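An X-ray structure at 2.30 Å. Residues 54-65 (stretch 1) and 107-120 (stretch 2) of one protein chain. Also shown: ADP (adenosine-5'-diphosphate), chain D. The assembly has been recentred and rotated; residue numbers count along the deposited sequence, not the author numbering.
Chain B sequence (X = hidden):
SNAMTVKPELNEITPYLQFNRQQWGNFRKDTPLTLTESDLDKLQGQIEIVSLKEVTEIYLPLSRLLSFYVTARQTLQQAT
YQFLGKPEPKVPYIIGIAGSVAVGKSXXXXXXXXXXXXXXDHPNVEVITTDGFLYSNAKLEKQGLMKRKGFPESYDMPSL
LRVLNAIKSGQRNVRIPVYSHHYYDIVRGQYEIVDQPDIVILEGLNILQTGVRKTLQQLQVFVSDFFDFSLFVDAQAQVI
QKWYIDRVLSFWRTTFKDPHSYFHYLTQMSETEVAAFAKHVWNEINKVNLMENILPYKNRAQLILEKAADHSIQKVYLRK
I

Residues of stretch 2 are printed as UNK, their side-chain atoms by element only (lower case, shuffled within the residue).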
# COMPACT_ATOMS: atom_id res chain seq x y z
N GLU B 54 9.10 -20.39 21.95
CA GLU B 54 8.67 -19.74 20.72
C GLU B 54 8.46 -18.24 20.93
O GLU B 54 8.84 -17.45 20.07
CB GLU B 54 7.39 -20.41 20.20
CG GLU B 54 6.87 -19.91 18.88
CD GLU B 54 7.67 -20.37 17.66
OE1 GLU B 54 8.64 -21.12 17.80
OE2 GLU B 54 7.31 -19.94 16.55
N VAL B 55 7.88 -17.87 22.06
CA VAL B 55 7.71 -16.46 22.41
C VAL B 55 9.06 -15.78 22.55
O VAL B 55 9.27 -14.68 22.04
CB VAL B 55 6.98 -16.25 23.75
CG1 VAL B 55 7.01 -14.78 24.14
CG2 VAL B 55 5.55 -16.75 23.68
N THR B 56 9.98 -16.43 23.27
CA THR B 56 11.27 -15.84 23.52
C THR B 56 12.08 -15.71 22.22
O THR B 56 12.69 -14.69 21.98
CB THR B 56 12.09 -16.62 24.55
OG1 THR B 56 11.35 -16.73 25.77
CG2 THR B 56 13.40 -15.91 24.83
N GLU B 57 12.07 -16.76 21.40
CA GLU B 57 12.97 -16.86 20.27
C GLU B 57 12.42 -16.14 19.04
O GLU B 57 13.19 -15.56 18.30
CB GLU B 57 13.28 -18.33 19.93
CG GLU B 57 14.23 -19.03 20.91
CD GLU B 57 14.46 -20.52 20.56
OE1 GLU B 57 13.98 -20.96 19.48
OE2 GLU B 57 15.10 -21.24 21.34
N ILE B 58 11.11 -16.14 18.85
CA ILE B 58 10.51 -15.53 17.66
C ILE B 58 9.79 -14.22 17.96
O ILE B 58 10.15 -13.18 17.42
CB ILE B 58 9.53 -16.49 16.97
CG1 ILE B 58 10.22 -17.81 16.61
CG2 ILE B 58 8.99 -15.86 15.70
CD1 ILE B 58 11.24 -17.67 15.50
N TYR B 59 8.78 -14.27 18.82
CA TYR B 59 7.88 -13.11 19.00
C TYR B 59 8.48 -11.93 19.73
O TYR B 59 8.18 -10.78 19.40
CB TYR B 59 6.55 -13.57 19.61
CG TYR B 59 5.89 -14.52 18.65
CD1 TYR B 59 5.28 -14.03 17.51
CD2 TYR B 59 5.94 -15.90 18.84
CE1 TYR B 59 4.71 -14.88 16.60
CE2 TYR B 59 5.36 -16.75 17.93
CZ TYR B 59 4.75 -16.23 16.81
OH TYR B 59 4.17 -17.06 15.88
N LEU B 60 9.35 -12.20 20.70
CA LEU B 60 10.04 -11.12 21.37
C LEU B 60 10.93 -10.34 20.39
O LEU B 60 10.77 -9.14 20.26
CB LEU B 60 10.83 -11.64 22.57
CG LEU B 60 11.61 -10.57 23.34
CD1 LEU B 60 10.72 -9.36 23.64
CD2 LEU B 60 12.18 -11.15 24.62
N PRO B 61 11.84 -11.02 19.68
CA PRO B 61 12.62 -10.23 18.70
C PRO B 61 11.77 -9.65 17.56
O PRO B 61 12.10 -8.58 17.04
CB PRO B 61 13.66 -11.23 18.16
CG PRO B 61 13.24 -12.58 18.65
CD PRO B 61 12.37 -12.38 19.86
N LEU B 62 10.71 -10.35 17.18
CA LEU B 62 9.79 -9.81 16.19
C LEU B 62 9.23 -8.50 16.72
O LEU B 62 9.20 -7.52 16.00
CB LEU B 62 8.66 -10.80 15.85
CG LEU B 62 7.56 -10.26 14.94
CD1 LEU B 62 8.15 -9.58 13.71
CD2 LEU B 62 6.55 -11.35 14.52
N SER B 63 8.83 -8.49 17.99
CA SER B 63 8.29 -7.27 18.56
C SER B 63 9.34 -6.15 18.58
O SER B 63 9.01 -5.00 18.31
CB SER B 63 7.71 -7.50 19.96
OG SER B 63 8.72 -7.66 20.93
N ARG B 64 10.59 -6.49 18.88
CA ARG B 64 11.66 -5.50 18.83
C ARG B 64 11.86 -4.95 17.42
O ARG B 64 12.06 -3.76 17.25
CB ARG B 64 12.97 -6.07 19.38
CG ARG B 64 14.17 -5.09 19.36
CD ARG B 64 14.00 -3.98 20.37
NE ARG B 64 14.98 -2.91 20.25
CZ ARG B 64 14.85 -1.82 19.49
NH1 ARG B 64 13.79 -1.63 18.72
NH2 ARG B 64 15.81 -0.91 19.50
N LEU B 65 11.81 -5.82 16.41
CA LEU B 65 11.95 -5.37 15.02
C LEU B 65 10.85 -4.37 14.74
O LEU B 65 11.10 -3.27 14.28
CB LEU B 65 11.89 -6.54 14.03
CG LEU B 65 11.86 -6.17 12.53
CD1 LEU B 65 13.20 -5.63 12.09
CD2 LEU B 65 11.46 -7.34 11.67
N UNK B 107 -3.87 -15.50 17.71
CA UNK B 107 -2.80 -15.82 18.64
C UNK B 107 -1.61 -14.88 18.47
O UNK B 107 -1.05 -14.40 19.45
o UNK B 107 -3.51 -18.14 18.54
c UNK B 107 -2.36 -17.27 18.46
c UNK B 107 -1.31 -17.66 19.50
N UNK B 108 -1.24 -14.60 17.23
CA UNK B 108 -0.09 -13.75 16.93
C UNK B 108 -0.33 -12.32 17.42
O UNK B 108 0.54 -11.69 18.03
c UNK B 108 0.26 -13.75 15.42
o UNK B 108 0.41 -15.09 14.99
c UNK B 108 1.56 -13.03 15.13
N UNK B 109 -1.53 -11.82 17.17
CA UNK B 109 -1.86 -10.45 17.53
C UNK B 109 -1.87 -10.26 19.05
O UNK B 109 -1.44 -9.24 19.55
o UNK B 109 -4.27 -10.50 17.75
c UNK B 109 -3.21 -10.03 16.93
N UNK B 110 -2.34 -11.26 19.80
CA UNK B 110 -2.35 -11.15 21.25
C UNK B 110 -0.92 -11.20 21.81
O UNK B 110 -0.61 -10.51 22.78
c UNK B 110 -7.90 -13.96 21.40
c UNK B 110 -4.73 -11.96 21.57
n UNK B 110 -6.81 -13.23 21.14
c UNK B 110 -5.65 -13.08 22.04
n UNK B 110 -8.87 -14.00 20.50
n UNK B 110 -8.02 -14.63 22.55
c UNK B 110 -3.25 -12.21 21.88
N UNK B 111 -0.07 -12.00 21.20
CA UNK B 111 1.30 -12.10 21.69
C UNK B 111 2.04 -10.79 21.43
O UNK B 111 2.71 -10.27 22.33
c UNK B 111 3.55 -13.15 21.37
c UNK B 111 2.05 -13.25 21.04
c UNK B 111 1.45 -14.56 21.50
N UNK B 112 1.89 -10.29 20.20
CA UNK B 112 2.51 -9.02 19.81
C UNK B 112 1.94 -7.85 20.59
O UNK B 112 2.67 -6.91 20.87
c UNK B 112 3.28 -9.66 17.42
c UNK B 112 4.72 -9.67 17.90
c UNK B 112 3.21 -9.19 15.96
c UNK B 112 2.38 -8.78 18.31
N UNK B 113 0.65 -7.89 20.93
CA UNK B 113 0.04 -6.82 21.72
C UNK B 113 0.71 -6.74 23.08
O UNK B 113 1.10 -5.66 23.50
c UNK B 113 -2.14 -6.09 22.95
n UNK B 113 -3.66 -5.32 25.35
c UNK B 113 -4.41 -5.54 24.07
c UNK B 113 -3.63 -6.44 23.09
c UNK B 113 -1.48 -7.00 21.87
N UNK B 114 0.85 -7.88 23.74
CA UNK B 114 1.55 -7.92 25.02
C UNK B 114 3.00 -7.47 24.90
O UNK B 114 3.44 -6.65 25.69
c UNK B 114 1.48 -9.32 25.63
N UNK B 115 3.72 -7.98 23.91
CA UNK B 115 5.15 -7.69 23.76
C UNK B 115 5.43 -6.27 23.28
O UNK B 115 6.31 -5.61 23.81
c UNK B 115 6.69 -10.16 24.58
c UNK B 115 5.92 -10.12 23.31
c UNK B 115 5.81 -8.68 22.80
c UNK B 115 6.58 -11.01 22.23
N UNK B 116 4.70 -5.80 22.27
CA UNK B 116 4.91 -4.45 21.78
C UNK B 116 4.69 -3.41 22.87
O UNK B 116 5.32 -2.36 22.85
c UNK B 116 4.49 -4.81 19.28
c UNK B 116 4.03 -4.14 20.58
c UNK B 116 5.82 -4.23 18.86
c UNK B 116 3.48 -4.61 18.18
N UNK B 117 3.83 -3.71 23.84
CA UNK B 117 3.47 -2.75 24.87
C UNK B 117 4.60 -2.55 25.90
O UNK B 117 4.57 -1.58 26.64
c UNK B 117 2.17 -3.18 25.56
o UNK B 117 2.42 -4.08 26.62
N UNK B 118 5.58 -3.45 25.94
CA UNK B 118 6.70 -3.34 26.89
C UNK B 118 7.62 -2.15 26.64
O UNK B 118 8.34 -1.75 27.55
c UNK B 118 8.55 -4.72 25.75
n UNK B 118 11.73 -6.20 26.12
c UNK B 118 8.93 -6.18 25.40
c UNK B 118 7.54 -4.63 26.89
n UNK B 118 9.56 -6.92 26.51
n UNK B 118 11.29 -7.66 27.83
c UNK B 118 10.86 -6.93 26.81
N UNK B 119 7.63 -1.60 25.43
CA UNK B 119 8.50 -0.47 25.11
C UNK B 119 7.86 0.88 25.42
O UNK B 119 6.77 1.16 24.96
c UNK B 119 8.90 -3.56 22.50
c UNK B 119 10.48 -5.34 22.09
n UNK B 119 12.09 -2.37 23.49
c UNK B 119 8.93 -0.52 23.65
c UNK B 119 11.35 -1.25 23.78
c UNK B 119 9.95 -2.78 22.96
c UNK B 119 10.04 -1.45 23.46
c UNK B 119 11.25 -3.32 22.99
c UNK B 119 9.17 -4.83 22.07
c UNK B 119 11.52 -4.60 22.56
N UNK B 120 8.58 1.73 26.18
CA UNK B 120 7.97 2.95 26.68
C UNK B 120 7.62 3.98 25.62
O UNK B 120 6.88 4.92 25.92
c UNK B 120 9.97 1.57 26.67
c UNK B 120 9.02 3.49 27.68
c UNK B 120 10.29 2.93 27.22
PB ADP D . -6.86 -17.43 13.53
O1B ADP D . -6.97 -16.28 14.49
O2B ADP D . -5.99 -17.13 12.34
O3B ADP D . -8.18 -18.07 13.14
PA ADP D . -5.95 -18.71 15.89
O1A ADP D . -5.01 -17.59 16.29
O2A ADP D . -7.29 -18.85 16.53
O3A ADP D . -6.15 -18.65 14.30
O5' ADP D . -5.19 -20.09 16.08
C5' ADP D . -5.62 -21.25 15.39
C4' ADP D . -5.35 -22.47 16.25
O4' ADP D . -3.95 -22.73 16.32
C3' ADP D . -5.80 -22.28 17.68
O3' ADP D . -6.30 -23.52 18.17
C2' ADP D . -4.57 -21.85 18.44
O2' ADP D . -4.59 -22.32 19.77
C1' ADP D . -3.46 -22.50 17.65
N9 ADP D . -2.23 -21.69 17.55
C8 ADP D . -2.12 -20.50 16.93
N7 ADP D . -0.86 -20.04 16.99
C5 ADP D . -0.14 -20.95 17.66
C6 ADP D . 1.26 -21.05 18.06
N6 ADP D . 2.11 -20.04 17.73
N1 ADP D . 1.63 -22.15 18.74
C2 ADP D . 0.76 -23.13 19.06
N3 ADP D . -0.55 -23.09 18.72
C4 ADP D . -1.04 -22.03 18.03

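Position 107 carries a carbon bearing one oxygen and one carbon, a pattern unique to threonine. It touches nothing on stretch 1; its side-chain oxygen and its backbone N each lie 2.8 Å from O1A of ADP. This is Thr-107, and both Thr-107 N and Thr-107 OG1 donate hydrogen bonds to ADP O1A.

Position 108 repeats the pattern, its terminal carbon 3.9 Å from Tyr-59 CE1: Thr-108. Position 109, one carbon then one oxygen, is Ser-109, out of reach. Position 110 has three carbons, a nitrogen, and a carbon holding two more nitrogens, a guanidinium; Arg-110 is exposed and also makes no contact.

At position 111 one carbon carries two others, and one of these lies 3.5 Å from Tyr-59 CB. The beta-branched trio is Val-111. Position 112 has four carbons forked at the second; one tip lies 4.1 Å from Leu-62 CG and sits at the edge of the Tyr-59 ring, near its plane. It is Leu-112.

Position 113 is four carbons in a row ending in nitrogen, Lys-113, and position 114 a single carbon, Ala-114; neither reaches stretch 1.

Position 115 is again four carbons with a fork at the second. One tip packs 3.7 Å from Tyr-59 CB and 4.2 Å from Val-55 CG1, identifying Leu-115, whose CD1 also lies 3.3 Å from Tyr-59 O. Position 116 has the same fork, one tip 3.3 Å from Ser-63 O: Leu-116. Its CA is 5.5 Å from Ser-63 CA, the closest backbone register.

Position 117, a carbon then an oxygen, is Ser-117; its OG donates to Ala-114 O at 2.9 Å. Position 118 has three carbons, a nitrogen, then a carbon carrying two more nitrogens; Leu-60 CD1 lies over one face of this guanidinium, 3.9 Å from the chain nitrogen: Arg-118, by its NE. Position 119 holds fused five- and six-membered rings containing eight carbons and one nitrogen, with a ring carbon 3.4 Å from Arg-64 CD. This is Trp-119, whose CZ3 lies 3.1 Å from Ser-63 OG. At position 120 three carbons close onto the backbone N: Pro-120, without contact.

The helices cross at -58° with axes 9.2 Å apart at closest approach; the two stretches together bury 588 Å², part of it from Arg-118 and Trp-119 beyond the helix. No hydrogen bond spans the two stretches, so the contact rests on packing. Tyr-59 and Ser-63, one turn apart, both point toward stretch 2. Ser-63 OG donates to Leu-60 O at 2.6 Å, satisfying its hydroxyl within its own helix while the edge of the Trp-119 ring approaches. A type I turn from Leu-116 to Trp-119 follows, and the indole extends the contact to Arg-64.

Stretch 2, residues 107-120: TTSRVLKALLSRWP
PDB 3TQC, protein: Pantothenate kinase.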